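Long-range contact in computational Design of Enzyme (Synthetic construct, PDB 3TP4), which is a computationally designed protein of the glycosyl hydrolase family 26 (TIM-barrel) kind, probably made to carry an activated serine-containing catalytic triad: residues A[287-293]-A[327-333]. Numbering follows the deposited sequence.
Sequences GGVGTNG and AGQHFVP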
ATOM      1  N   GLY A 287     -21.245   1.752  -0.217  1.00 30.15           N
ATOM      2  CA  GLY A 287     -22.058   2.408   0.784  1.00 35.90           C
ATOM      3  C   GLY A 287     -22.275   1.551   2.016  1.00 37.76           C
ATOM      4  O   GLY A 287     -22.922   1.985   2.965  1.00 34.59           O
ATOM      5  N   GLY A 288     -21.741   0.333   2.009  1.00 31.32           N
ATOM      6  CA  GLY A 288     -21.870  -0.532   3.165  1.00 30.72           C
ATOM      7  C   GLY A 288     -23.170  -1.314   3.142  1.00 31.56           C
ATOM      8  O   GLY A 288     -23.937  -1.216   2.192  1.00 33.50           O
ATOM      9  N   VAL A 289     -23.412  -2.092   4.191  1.00 31.90           N
ATOM     10  CA  VAL A 289     -24.580  -2.954   4.255  1.00 33.73           C
ATOM     11  C   VAL A 289     -25.546  -2.489   5.339  1.00 38.93           C
ATOM     12  O   VAL A 289     -26.482  -3.203   5.695  1.00 34.28           O
ATOM     13  CB  VAL A 289     -24.178  -4.416   4.538  1.00 29.43           C
ATOM     14  CG1 VAL A 289     -23.248  -4.924   3.439  1.00 26.45           C
ATOM     15  CG2 VAL A 289     -23.510  -4.523   5.901  1.00 31.32           C
ATOM     16  N   GLY A 290     -25.306  -1.296   5.869  1.00 40.81           N
ATOM     17  CA  GLY A 290     -26.166  -0.740   6.897  1.00 40.37           C
ATOM     18  C   GLY A 290     -27.217   0.199   6.333  1.00 44.88           C
ATOM     19  O   GLY A 290     -27.577   0.113   5.162  1.00 39.54           O
ATOM     20  N   THR A 291     -27.690   1.107   7.184  1.00 49.93           N
ATOM     21  CA  THR A 291     -28.794   2.019   6.879  1.00 50.84           C
ATOM     22  C   THR A 291     -28.623   2.797   5.584  1.00 49.59           C
ATOM     23  O   THR A 291     -29.528   2.855   4.755  1.00 54.99           O
ATOM     24  CB  THR A 291     -28.962   3.040   8.015  1.00 56.49           C
ATOM     25  OG1 THR A 291     -29.226   2.347   9.242  1.00 58.84           O
ATOM     26  CG2 THR A 291     -30.100   3.998   7.711  1.00 66.60           C
ATOM     27  N   ASN A 292     -27.457   3.409   5.419  1.00 47.47           N
ATOM     28  CA  ASN A 292     -27.195   4.229   4.248  1.00 50.40           C
ATOM     29  C   ASN A 292     -26.639   3.401   3.099  1.00 51.00           C
ATOM     30  O   ASN A 292     -26.215   3.943   2.077  1.00 47.26           O
ATOM     31  CB  ASN A 292     -26.233   5.361   4.609  1.00 53.27           C
ATOM     32  CG  ASN A 292     -26.728   6.186   5.782  1.00 56.65           C
ATOM     33  OD1 ASN A 292     -27.929   6.430   5.919  1.00 54.43           O
ATOM     34  ND2 ASN A 292     -25.805   6.607   6.645  1.00 55.42           N
ATOM     35  N   GLY A 293     -26.650   2.082   3.266  1.00 47.78           N
ATOM     36  CA  GLY A 293     -26.077   1.203   2.268  1.00 53.52           C
ATOM     37  C   GLY A 293     -27.113   0.428   1.481  1.00 53.40           C
ATOM     38  O   GLY A 293     -28.249   0.875   1.306  1.00 49.27           O
ATOM     39  N   ALA A 327     -24.432   2.131  12.651  1.00 40.56           N
ATOM     40  CA  ALA A 327     -25.568   1.495  11.990  1.00 45.23           C
ATOM     41  C   ALA A 327     -25.727   1.964  10.551  1.00 38.69           C
ATOM     42  O   ALA A 327     -26.064   1.179   9.661  1.00 33.94           O
ATOM     43  CB  ALA A 327     -26.860   1.743  12.774  1.00 44.66           C
ATOM     44  N   GLY A 328     -25.510   3.254  10.331  1.00 37.52           N
ATOM     45  CA  GLY A 328     -25.648   3.817   8.999  1.00 36.60           C
ATOM     46  C   GLY A 328     -24.545   3.360   8.064  1.00 34.59           C
ATOM     47  O   GLY A 328     -24.793   3.066   6.896  1.00 36.86           O
ATOM     48  N   GLN A 329     -23.317   3.306   8.576  1.00 35.31           N
ATOM     49  CA  GLN A 329     -22.172   2.948   7.739  1.00 37.46           C
ATOM     50  C   GLN A 329     -21.340   1.821   8.343  1.00 34.33           C
ATOM     51  O   GLN A 329     -20.554   2.028   9.270  1.00 36.08           O
ATOM     52  CB  GLN A 329     -21.280   4.164   7.490  1.00 45.76           C
ATOM     53  CG  GLN A 329     -20.216   3.916   6.443  1.00 54.19           C
ATOM     54  CD  GLN A 329     -19.356   5.129   6.199  1.00 64.77           C
ATOM     55  OE1 GLN A 329     -19.268   6.023   7.040  1.00 56.96           O
ATOM     56  NE2 GLN A 329     -18.719   5.175   5.035  1.00 74.35           N
ATOM     57  N   HIS A 330     -21.518   0.622   7.808  1.00 32.54           N
ATOM     58  CA  HIS A 330     -20.700  -0.506   8.220  1.00 31.42           C
ATOM     59  C   HIS A 330     -20.660  -1.534   7.096  1.00 30.74           C
ATOM     60  O   HIS A 330     -21.549  -1.567   6.244  1.00 32.51           O
ATOM     61  CB  HIS A 330     -21.193  -1.101   9.550  1.00 28.39           C
ATOM     62  CG  HIS A 330     -22.572  -1.687   9.494  1.00 31.16           C
ATOM     63  ND1 HIS A 330     -23.715  -0.919   9.583  1.00 34.69           N
ATOM     64  CD2 HIS A 330     -22.990  -2.975   9.408  1.00 35.35           C
ATOM     65  CE1 HIS A 330     -24.777  -1.707   9.535  1.00 37.85           C
ATOM     66  NE2 HIS A 330     -24.367  -2.958   9.430  1.00 35.50           N
ATOM     67  N   PHE A 331     -19.615  -2.352   7.071  1.00 25.88           N
ATOM     68  CA  PHE A 331     -19.378  -3.188   5.898  1.00 28.36           C
ATOM     69  C   PHE A 331     -19.466  -4.683   6.170  1.00 25.47           C
ATOM     70  O   PHE A 331     -19.700  -5.466   5.251  1.00 26.63           O
ATOM     71  CB  PHE A 331     -18.053  -2.802   5.237  1.00 23.70           C
ATOM     72  CG  PHE A 331     -18.084  -1.432   4.636  1.00 27.53           C
ATOM     73  CD1 PHE A 331     -17.871  -0.311   5.428  1.00 29.42           C
ATOM     74  CD2 PHE A 331     -18.380  -1.255   3.293  1.00 34.38           C
ATOM     75  CE1 PHE A 331     -17.916   0.964   4.876  1.00 36.10           C
ATOM     76  CE2 PHE A 331     -18.431   0.022   2.736  1.00 30.54           C
ATOM     77  CZ  PHE A 331     -18.197   1.126   3.526  1.00 32.81           C
ATOM     78  N   VAL A 332     -19.283  -5.066   7.429  1.00 24.55           N
ATOM     79  CA  VAL A 332     -19.583  -6.434   7.865  1.00 27.01           C
ATOM     80  C   VAL A 332     -20.977  -6.460   8.493  1.00 30.27           C
ATOM     81  O   VAL A 332     -21.224  -5.762   9.470  1.00 32.46           O
ATOM     82  CB  VAL A 332     -18.539  -6.947   8.880  1.00 24.40           C
ATOM     83  CG1 VAL A 332     -19.017  -8.249   9.547  1.00 27.09           C
ATOM     84  CG2 VAL A 332     -17.154  -7.138   8.199  1.00 26.77           C
ATOM     85  N   PRO A 333     -21.895  -7.264   7.933  1.00 30.43           N
ATOM     86  CA  PRO A 333     -23.262  -7.348   8.473  1.00 32.57           C
ATOM     87  C   PRO A 333     -23.281  -7.760   9.940  1.00 33.26           C
ATOM     88  O   PRO A 333     -22.422  -8.521  10.381  1.00 28.82           O
ATOM     89  CB  PRO A 333     -23.918  -8.446   7.625  1.00 29.44           C
ATOM     90  CG  PRO A 333     -23.110  -8.521   6.384  1.00 29.25           C
ATOM     91  CD  PRO A 333     -21.700  -8.144   6.766  1.00 27.63           C
TER
HETATM   92  O   HOH W   1     -23.652   0.981   5.594  1.00 31.89           O
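Val-289 N donates to His-330 O at 2.8 Å, almost in line with the C=O bond, and two further backbone bonds join residues 287-293 to 327-333. Thr-291 N reaches Ala-327 O (3.0 Å), and Asn-292 N takes an in-plane lone pair of Gly-328 O (3.1 Å). Between them a water bridges both segments: it accepts from Gly-290 N and His-330 N and lies within bonding distance of Gly-287 O and Gly-328 O. Gly-290 to Gly-293 form a type I turn, Gly-293 N bonding Gly-290 O. The two loops follow strands 282-285 and 318-321, parallel strands of what is probably a TIM barrel, and so meet at the C-terminal ends of the barrel strands. Gly-288 CA sits over the Phe-331 ring, 3.9 Å from its centroid. His-330 CG stands between its backbone N and carbonyl carbon (chi1 64°), which turns one ring face to Gly-290 N, near the ring's rim, while NE2 bonds Asp-337 and ND1 bonds Asp-326 O. Replacing His-330 by alanine is likely to leave Asp-337 and Asp-326 O without this partner and to uncover the Val-289–Gly-290 backbone. Val-289 CG2 packs against Pro-333 CG at 4.0 Å.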